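Local coordinates for protein phosphoribosylformylglycinamidine synthase 2 (PDB 3VIU) that is a phosphoribosylformylglycinamidine synthase of the AIR synthase-related (PurM-like) family that binds adenosine-5'-diphosphate and magnesium, at residues R195-I209 / E298-P312. Sequence-based numbering, arbitrary orientation.
Sequences RPIYYAGAKTGRDGI and ELLLSESQERMVLVP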
ATOM      1  N   ARG A 195     -23.484  13.766  23.018  1.00 27.19           N
ATOM      2  CA  ARG A 195     -22.404  12.939  23.538  1.00 25.78           C
ATOM      3  C   ARG A 195     -21.123  13.724  23.769  1.00 24.64           C
ATOM      4  O   ARG A 195     -20.840  14.698  23.076  1.00 26.47           O
ATOM      5  CB  ARG A 195     -22.100  11.807  22.554  1.00 24.80           C
ATOM      6  CG  ARG A 195     -23.322  11.052  22.077  1.00 27.41           C
ATOM      7  CD  ARG A 195     -24.048  10.445  23.258  1.00 29.33           C
ATOM      8  NE  ARG A 195     -23.128   9.645  24.049  1.00 27.47           N
ATOM      9  CZ  ARG A 195     -23.088   9.655  25.372  1.00 27.11           C
ATOM     10  NH1 ARG A 195     -23.922  10.423  26.051  1.00 26.52           N
ATOM     11  NH2 ARG A 195     -22.201   8.909  26.011  1.00 26.69           N
ATOM     12  N   PRO A 196     -20.341  13.329  24.775  1.00 23.56           N
ATOM     13  CA  PRO A 196     -19.089  14.044  25.013  1.00 23.04           C
ATOM     14  C   PRO A 196     -18.047  13.370  24.111  1.00 23.53           C
ATOM     15  O   PRO A 196     -18.234  12.223  23.699  1.00 22.58           O
ATOM     16  CB  PRO A 196     -18.831  13.786  26.489  1.00 22.60           C
ATOM     17  CG  PRO A 196     -19.363  12.400  26.669  1.00 22.56           C
ATOM     18  CD  PRO A 196     -20.681  12.469  25.921  1.00 22.74           C
ATOM     19  N   ILE A 197     -16.969  14.074  23.789  1.00 23.37           N
ATOM     20  CA  ILE A 197     -15.920  13.509  22.939  1.00 24.10           C
ATOM     21  C   ILE A 197     -14.621  13.448  23.742  1.00 24.41           C
ATOM     22  O   ILE A 197     -14.114  14.479  24.197  1.00 22.06           O
ATOM     23  CB  ILE A 197     -15.664  14.383  21.693  1.00 24.75           C
ATOM     24  CG1 ILE A 197     -16.990  14.798  21.050  1.00 25.37           C
ATOM     25  CG2 ILE A 197     -14.787  13.630  20.716  1.00 23.56           C
ATOM     26  CD1 ILE A 197     -17.861  13.652  20.655  1.00 28.38           C
ATOM     27  N   TYR A 198     -14.079  12.245  23.913  1.00 23.56           N
ATOM     28  CA  TYR A 198     -12.848  12.089  24.676  1.00 22.81           C
ATOM     29  C   TYR A 198     -11.570  12.167  23.849  1.00 22.07           C
ATOM     30  O   TYR A 198     -11.553  11.859  22.655  1.00 22.53           O
ATOM     31  CB  TYR A 198     -12.876  10.783  25.468  1.00 22.44           C
ATOM     32  CG  TYR A 198     -13.734  10.844  26.710  1.00 23.94           C
ATOM     33  CD1 TYR A 198     -15.111  11.057  26.625  1.00 25.60           C
ATOM     34  CD2 TYR A 198     -13.174  10.668  27.972  1.00 25.49           C
ATOM     35  CE1 TYR A 198     -15.907  11.086  27.766  1.00 25.75           C
ATOM     36  CE2 TYR A 198     -13.959  10.696  29.120  1.00 27.17           C
ATOM     37  CZ  TYR A 198     -15.325  10.903  29.012  1.00 27.38           C
ATOM     38  OH  TYR A 198     -16.104  10.915  30.150  1.00 27.67           O
ATOM     39  N   TYR A 199     -10.506  12.591  24.521  1.00 21.74           N
ATOM     40  CA  TYR A 199      -9.179  12.757  23.947  1.00 20.81           C
ATOM     41  C   TYR A 199      -8.239  11.890  24.766  1.00 21.95           C
ATOM     42  O   TYR A 199      -8.238  11.972  25.997  1.00 22.80           O
ATOM     43  CB  TYR A 199      -8.771  14.231  24.061  1.00 20.43           C
ATOM     44  CG  TYR A 199      -7.318  14.571  23.781  1.00 17.94           C
ATOM     45  CD1 TYR A 199      -6.281  13.999  24.514  1.00 17.99           C
ATOM     46  CD2 TYR A 199      -6.989  15.528  22.823  1.00 18.61           C
ATOM     47  CE1 TYR A 199      -4.950  14.378  24.299  1.00 20.03           C
ATOM     48  CE2 TYR A 199      -5.673  15.912  22.600  1.00 18.33           C
ATOM     49  CZ  TYR A 199      -4.657  15.338  23.338  1.00 20.79           C
ATOM     50  OH  TYR A 199      -3.351  15.733  23.115  1.00 21.57           O
ATOM     51  N   ALA A 200      -7.442  11.068  24.087  1.00 20.14           N
ATOM     52  CA  ALA A 200      -6.486  10.196  24.759  1.00 19.39           C
ATOM     53  C   ALA A 200      -5.175  10.121  23.988  1.00 17.58           C
ATOM     54  O   ALA A 200      -5.153  10.300  22.778  1.00 17.30           O
ATOM     55  CB  ALA A 200      -7.070   8.813  24.914  1.00 19.73           C
ATOM     56  N   GLY A 201      -4.087   9.850  24.699  1.00 17.51           N
ATOM     57  CA  GLY A 201      -2.785   9.761  24.060  1.00 19.11           C
ATOM     58  C   GLY A 201      -1.840  10.876  24.474  1.00 19.24           C
ATOM     59  O   GLY A 201      -1.979  11.443  25.549  1.00 19.23           O
ATOM     60  N   ALA A 202      -0.875  11.189  23.618  1.00 20.24           N
ATOM     61  CA  ALA A 202       0.094  12.241  23.897  1.00 21.46           C
ATOM     62  C   ALA A 202      -0.592  13.598  24.032  1.00 22.63           C
ATOM     63  O   ALA A 202      -1.728  13.781  23.592  1.00 22.25           O
ATOM     64  CB  ALA A 202       1.135  12.299  22.778  1.00 20.10           C
ATOM     65  N   LYS A 203       0.102  14.551  24.645  1.00 22.83           N
ATOM     66  CA  LYS A 203      -0.449  15.883  24.802  1.00 25.02           C
ATOM     67  C   LYS A 203      -0.119  16.692  23.545  1.00 24.15           C
ATOM     68  O   LYS A 203       0.892  16.451  22.893  1.00 24.68           O
ATOM     69  CB  LYS A 203       0.103  16.551  26.069  1.00 27.53           C
ATOM     70  CG  LYS A 203       1.581  16.343  26.321  1.00 36.20           C
ATOM     71  CD  LYS A 203       1.890  14.920  26.791  1.00 41.19           C
ATOM     72  CE  LYS A 203       3.399  14.671  26.875  1.00 44.07           C
ATOM     73  NZ  LYS A 203       4.117  15.632  27.781  1.00 44.66           N
ATOM     74  N   THR A 204      -0.991  17.632  23.195  1.00 22.33           N
ATOM     75  CA  THR A 204      -0.802  18.451  22.001  1.00 20.95           C
ATOM     76  C   THR A 204       0.303  19.489  22.129  1.00 21.20           C
ATOM     77  O   THR A 204       0.274  20.333  23.031  1.00 18.93           O
ATOM     78  CB  THR A 204      -2.107  19.180  21.623  1.00 19.44           C
ATOM     79  OG1 THR A 204      -3.116  18.214  21.327  1.00 20.76           O
ATOM     80  CG2 THR A 204      -1.900  20.072  20.419  1.00 16.03           C
ATOM     81  N   GLY A 205       1.264  19.422  21.210  1.00 20.47           N
ATOM     82  CA  GLY A 205       2.367  20.366  21.197  1.00 22.15           C
ATOM     83  C   GLY A 205       2.439  21.119  19.877  1.00 24.33           C
ATOM     84  O   GLY A 205       1.538  21.018  19.043  1.00 24.00           O
ATOM     85  N   ARG A 206       3.504  21.887  19.679  1.00 25.68           N
ATOM     86  CA  ARG A 206       3.668  22.636  18.440  1.00 27.10           C
ATOM     87  C   ARG A 206       4.410  21.767  17.439  1.00 27.38           C
ATOM     88  O   ARG A 206       5.568  22.015  17.120  1.00 28.84           O
ATOM     89  CB  ARG A 206       4.421  23.944  18.704  1.00 26.58           C
ATOM     90  CG  ARG A 206       3.504  25.066  19.165  1.00 28.34           C
ATOM     91  CD  ARG A 206       4.250  26.318  19.593  1.00 28.68           C
ATOM     92  NE  ARG A 206       4.813  26.176  20.930  1.00 33.20           N
ATOM     93  CZ  ARG A 206       4.537  26.978  21.957  1.00 32.20           C
ATOM     94  NH1 ARG A 206       5.105  26.754  23.132  1.00 33.33           N
ATOM     95  NH2 ARG A 206       3.703  28.000  21.815  1.00 32.42           N
ATOM     96  N   ASP A 207       3.716  20.739  16.956  1.00 28.63           N
ATOM     97  CA  ASP A 207       4.268  19.780  16.003  1.00 27.98           C
ATOM     98  C   ASP A 207       3.644  19.908  14.615  1.00 27.98           C
ATOM     99  O   ASP A 207       2.424  20.014  14.478  1.00 25.48           O
ATOM    100  CB  ASP A 207       4.047  18.353  16.514  1.00 28.51           C
ATOM    101  CG  ASP A 207       4.669  18.109  17.879  1.00 28.60           C
ATOM    102  OD1 ASP A 207       4.367  17.061  18.481  1.00 32.69           O
ATOM    103  OD2 ASP A 207       5.461  18.949  18.353  1.00 30.35           O
ATOM    104  N   GLY A 208       4.501  19.889  13.597  1.00 27.94           N
ATOM    105  CA  GLY A 208       4.064  19.988  12.214  1.00 31.09           C
ATOM    106  C   GLY A 208       2.873  20.885  11.927  1.00 32.70           C
ATOM    107  O   GLY A 208       1.889  20.441  11.326  1.00 31.85           O
ATOM    108  N   ILE A 209       2.955  22.144  12.347  1.00 33.89           N
ATOM    109  CA  ILE A 209       1.868  23.088  12.116  1.00 36.70           C
ATOM    110  C   ILE A 209       2.085  23.839  10.800  1.00 38.32           C
ATOM    111  O   ILE A 209       3.051  24.597  10.651  1.00 40.76           O
ATOM    112  CB  ILE A 209       1.760  24.120  13.265  1.00 36.38           C
ATOM    113  CG1 ILE A 209       1.518  23.400  14.595  1.00 37.90           C
ATOM    114  CG2 ILE A 209       0.630  25.097  12.980  1.00 35.41           C
ATOM    115  CD1 ILE A 209       1.509  24.318  15.807  1.00 36.39           C
ATOM    116  N   GLU A 298      -2.558  27.051  16.944  1.00 28.46           N
ATOM    117  CA  GLU A 298      -1.522  26.058  17.230  1.00 28.19           C
ATOM    118  C   GLU A 298      -2.122  24.775  17.789  1.00 27.42           C
ATOM    119  O   GLU A 298      -1.727  23.674  17.408  1.00 26.83           O
ATOM    120  CB  GLU A 298      -0.512  26.612  18.233  1.00 28.96           C
ATOM    121  CG  GLU A 298       0.471  27.593  17.631  1.00 32.14           C
ATOM    122  CD  GLU A 298       1.356  28.245  18.673  1.00 34.73           C
ATOM    123  OE1 GLU A 298       2.365  28.860  18.275  1.00 35.03           O
ATOM    124  OE2 GLU A 298       1.039  28.153  19.884  1.00 36.33           O
ATOM    125  N   LEU A 299      -3.074  24.917  18.702  1.00 26.10           N
ATOM    126  CA  LEU A 299      -3.710  23.751  19.290  1.00 25.47           C
ATOM    127  C   LEU A 299      -4.558  23.062  18.235  1.00 25.08           C
ATOM    128  O   LEU A 299      -4.506  21.839  18.080  1.00 24.42           O
ATOM    129  CB  LEU A 299      -4.576  24.164  20.486  1.00 26.03           C
ATOM    130  CG  LEU A 299      -3.799  24.722  21.692  1.00 26.76           C
ATOM    131  CD1 LEU A 299      -4.754  25.356  22.688  1.00 24.25           C
ATOM    132  CD2 LEU A 299      -2.991  23.605  22.344  1.00 25.59           C
ATOM    133  N   LEU A 300      -5.316  23.860  17.492  1.00 24.48           N
ATOM    134  CA  LEU A 300      -6.202  23.342  16.452  1.00 24.53           C
ATOM    135  C   LEU A 300      -5.511  22.633  15.290  1.00 25.50           C
ATOM    136  O   LEU A 300      -6.027  21.644  14.768  1.00 25.91           O
ATOM    137  CB  LEU A 300      -7.063  24.476  15.890  1.00 22.86           C
ATOM    138  CG  LEU A 300      -8.203  25.006  16.763  1.00 18.39           C
ATOM    139  CD1 LEU A 300      -8.692  26.324  16.206  1.00 16.59           C
ATOM    140  CD2 LEU A 300      -9.329  23.996  16.799  1.00 15.42           C
ATOM    141  N   LEU A 301      -4.344  23.122  14.890  1.00 24.48           N
ATOM    142  CA  LEU A 301      -3.657  22.527  13.754  1.00 23.55           C
ATOM    143  C   LEU A 301      -2.452  21.652  14.057  1.00 21.64           C
ATOM    144  O   LEU A 301      -1.810  21.139  13.144  1.00 21.67           O
ATOM    145  CB  LEU A 301      -3.281  23.636  12.769  1.00 24.68           C
ATOM    146  CG  LEU A 301      -4.511  24.453  12.354  1.00 23.99           C
ATOM    147  CD1 LEU A 301      -4.161  25.440  11.259  1.00 23.06           C
ATOM    148  CD2 LEU A 301      -5.589  23.501  11.883  1.00 24.88           C
ATOM    149  N   SER A 302      -2.134  21.480  15.333  1.00 19.88           N
ATOM    150  CA  SER A 302      -1.014  20.632  15.693  1.00 16.79           C
ATOM    151  C   SER A 302      -1.277  19.238  15.158  1.00 17.71           C
ATOM    152  O   SER A 302      -2.417  18.774  15.141  1.00 15.46           O
ATOM    153  CB  SER A 302      -0.861  20.537  17.204  1.00 16.95           C
ATOM    154  OG  SER A 302       0.024  19.481  17.538  1.00 13.35           O
ATOM    155  N   GLU A 303      -0.220  18.568  14.722  1.00 18.24           N
ATOM    156  CA  GLU A 303      -0.353  17.211  14.217  1.00 19.21           C
ATOM    157  C   GLU A 303       0.518  16.305  15.068  1.00 18.75           C
ATOM    158  O   GLU A 303       1.195  15.420  14.552  1.00 19.75           O
ATOM    159  CB  GLU A 303       0.067  17.152  12.747  1.00 19.50           C
ATOM    160  CG  GLU A 303      -0.818  18.015  11.860  1.00 26.63           C
ATOM    161  CD  GLU A 303      -0.401  18.009  10.401  1.00 29.73           C
ATOM    162  OE1 GLU A 303      -1.111  18.644   9.584  1.00 28.98           O
ATOM    163  OE2 GLU A 303       0.629  17.376  10.077  1.00 31.15           O
ATOM    164  N   SER A 304       0.505  16.543  16.377  1.00 18.79           N
ATOM    165  CA  SER A 304       1.295  15.737  17.301  1.00 19.83           C
ATOM    166  C   SER A 304       0.869  14.282  17.175  1.00 19.31           C
ATOM    167  O   SER A 304      -0.311  13.995  17.007  1.00 19.29           O
ATOM    168  CB  SER A 304       1.101  16.227  18.735  1.00 18.80           C
ATOM    169  OG  SER A 304       1.588  17.553  18.875  1.00 18.06           O
ATOM    170  N   GLN A 305       1.840  13.378  17.250  1.00 20.72           N
ATOM    171  CA  GLN A 305       1.599  11.944  17.117  1.00 23.44           C
ATOM    172  C   GLN A 305       0.875  11.305  18.293  1.00 23.43           C
ATOM    173  O   GLN A 305       0.727  11.908  19.359  1.00 22.99           O
ATOM    174  CB  GLN A 305       2.921  11.205  16.898  1.00 25.20           C
ATOM    175  CG  GLN A 305       3.727  11.680  15.703  1.00 28.39           C
ATOM    176  CD  GLN A 305       3.014  11.448  14.390  1.00 29.13           C
ATOM    177  OE1 GLN A 305       2.599  10.334  14.083  1.00 30.49           O
ATOM    178  NE2 GLN A 305       2.874  12.505  13.605  1.00 32.87           N
ATOM    179  N   GLU A 306       0.456  10.061  18.070  1.00 23.28           N
ATOM    180  CA  GLU A 306      -0.272   9.241  19.037  1.00 24.57           C
ATOM    181  C   GLU A 306      -1.387   9.928  19.816  1.00 24.90           C
ATOM    182  O   GLU A 306      -1.422   9.881  21.048  1.00 25.93           O
ATOM    183  CB  GLU A 306       0.686   8.546  20.021  1.00 24.43           C
ATOM    184  CG  GLU A 306       2.060   9.150  20.136  1.00 28.42           C
ATOM    185  CD  GLU A 306       3.018   8.691  19.046  1.00 29.39           C
ATOM    186  OE1 GLU A 306       4.091   9.315  18.931  1.00 32.96           O
ATOM    187  OE2 GLU A 306       2.718   7.719  18.317  1.00 26.88           O
ATOM    188  N   ARG A 307      -2.302  10.563  19.089  1.00 24.18           N
ATOM    189  CA  ARG A 307      -3.453  11.220  19.700  1.00 24.50           C
ATOM    190  C   ARG A 307      -4.695  10.529  19.147  1.00 25.56           C
ATOM    191  O   ARG A 307      -4.734  10.150  17.973  1.00 22.73           O
ATOM    192  CB  ARG A 307      -3.472  12.715  19.381  1.00 21.27           C
ATOM    193  CG  ARG A 307      -2.494  13.527  20.210  1.00 19.87           C
ATOM    194  CD  ARG A 307      -2.673  14.996  19.917  1.00 18.64           C
ATOM    195  NE  ARG A 307      -2.500  15.269  18.494  1.00 17.20           N
ATOM    196  CZ  ARG A 307      -2.830  16.415  17.906  1.00 16.46           C
ATOM    197  NH1 ARG A 307      -3.357  17.404  18.617  1.00 13.20           N
ATOM    198  NH2 ARG A 307      -2.641  16.563  16.603  1.00 14.06           N
HETATM  199  N   MSE A 308      -5.706  10.370  19.993  1.00 27.94           N
HETATM  200  CA  MSE A 308      -6.915   9.666  19.594  1.00 30.95           C
HETATM  201  C   MSE A 308      -8.198  10.315  20.126  1.00 30.19           C
HETATM  202  O   MSE A 308      -8.253  10.776  21.267  1.00 29.00           O
HETATM  203  CB  MSE A 308      -6.824   8.221  20.105  1.00 37.03           C
HETATM  204  CG  MSE A 308      -7.669   7.211  19.358  1.00 47.23           C
HETATM  205 SE   MSE A 308      -6.860   6.713  17.655  1.00 63.85          SE
HETATM  206  CE  MSE A 308      -5.963   5.076  18.198  1.00 57.45           C
ATOM    207  N   VAL A 309      -9.228  10.334  19.288  1.00 28.91           N
ATOM    208  CA  VAL A 309     -10.530  10.878  19.654  1.00 28.63           C
ATOM    209  C   VAL A 309     -11.497   9.702  19.860  1.00 27.83           C
ATOM    210  O   VAL A 309     -11.560   8.801  19.023  1.00 26.51           O
ATOM    211  CB  VAL A 309     -11.084  11.790  18.532  1.00 29.98           C
ATOM    212  CG1 VAL A 309     -12.546  12.097  18.776  1.00 30.80           C
ATOM    213  CG2 VAL A 309     -10.288  13.083  18.482  1.00 30.65           C
ATOM    214  N   LEU A 310     -12.231   9.696  20.973  1.00 25.60           N
ATOM    215  CA  LEU A 310     -13.187   8.618  21.229  1.00 23.54           C
ATOM    216  C   LEU A 310     -14.534   9.139  21.727  1.00 22.93           C
ATOM    217  O   LEU A 310     -14.597  10.075  22.524  1.00 21.88           O
ATOM    218  CB  LEU A 310     -12.618   7.610  22.233  1.00 23.60           C
ATOM    219  CG  LEU A 310     -11.269   6.979  21.875  1.00 23.67           C
ATOM    220  CD1 LEU A 310     -10.160   7.884  22.361  1.00 22.13           C
ATOM    221  CD2 LEU A 310     -11.136   5.618  22.513  1.00 23.73           C
ATOM    222  N   VAL A 311     -15.609   8.520  21.247  1.00 22.46           N
ATOM    223  CA  VAL A 311     -16.968   8.906  21.614  1.00 21.80           C
ATOM    224  C   VAL A 311     -17.616   7.753  22.354  1.00 21.64           C
ATOM    225  O   VAL A 311     -18.032   6.765  21.743  1.00 21.93           O
ATOM    226  CB  VAL A 311     -17.824   9.210  20.358  1.00 23.64           C
ATOM    227  CG1 VAL A 311     -19.214   9.680  20.767  1.00 21.69           C
ATOM    228  CG2 VAL A 311     -17.133  10.253  19.493  1.00 23.81           C
ATOM    229  N   PRO A 312     -17.706   7.856  23.686  1.00 22.16           N
ATOM    230  CA  PRO A 312     -18.323   6.774  24.458  1.00 22.35           C
ATOM    231  C   PRO A 312     -19.829   6.720  24.246  1.00 24.03           C
ATOM    232  O   PRO A 312     -20.476   7.754  24.052  1.00 22.83           O
ATOM    233  CB  PRO A 312     -17.964   7.127  25.899  1.00 21.73           C
ATOM    234  CG  PRO A 312     -17.967   8.640  25.877  1.00 24.27           C
ATOM    235  CD  PRO A 312     -17.257   8.956  24.562  1.00 22.48           C
TER
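I197 sets its CG2 methyl across V309 CG1, 3.3 Å away, a tight fit, while its CD1 lies beside V311 CG2. These beta-branched residues suit a buried strand face, and V309 and V311 carry the surface on to helix 264-275. On the opposite face small A200 leaves room for L310 CD1, and F324 of helix 317-326 covers both; P312 CD comes obliquely to the Y198 ring, 3.6 Å from Y198 CD1, the side chains crossing at about a right angle. Y198 with L310 and A200 with M308 form antiparallel hydrogen-bonded pairs. G201 CA lies 3.3 Å from E306 O with phi 113°, a closeness and conformation that suit a residue with no side chain. At the far end R195, bent at chi2 and chi3 (-59° and -54°), curls back so that NE and NH2 both reach P312 O, with NH2 also bridging to E317.

From the start of strand 307-312 the R307 side chain reaches into the loops. Its CD packs 3.4 Å from Y199 OH, NH1 donates to T204 OG1 at 2.8 Å, and NE and NH2 hold S304 O and S302 O, a multidentate role that suits arginine. The T204 methyl, CG2, nestles 3.4 Å from S302 CB, and S302 OG, small enough to slip in beside it, donates to G205 O. I209 CD1 rests on E298 of helix 296-301. Two neighbouring antiparallel strands of the mixed seven-stranded sheet, helices on both faces, thus extend their contact through the loop after 196-201 and the segment leading into 307-312, as in the C-terminal alpha/beta domain of the PurM-like fold.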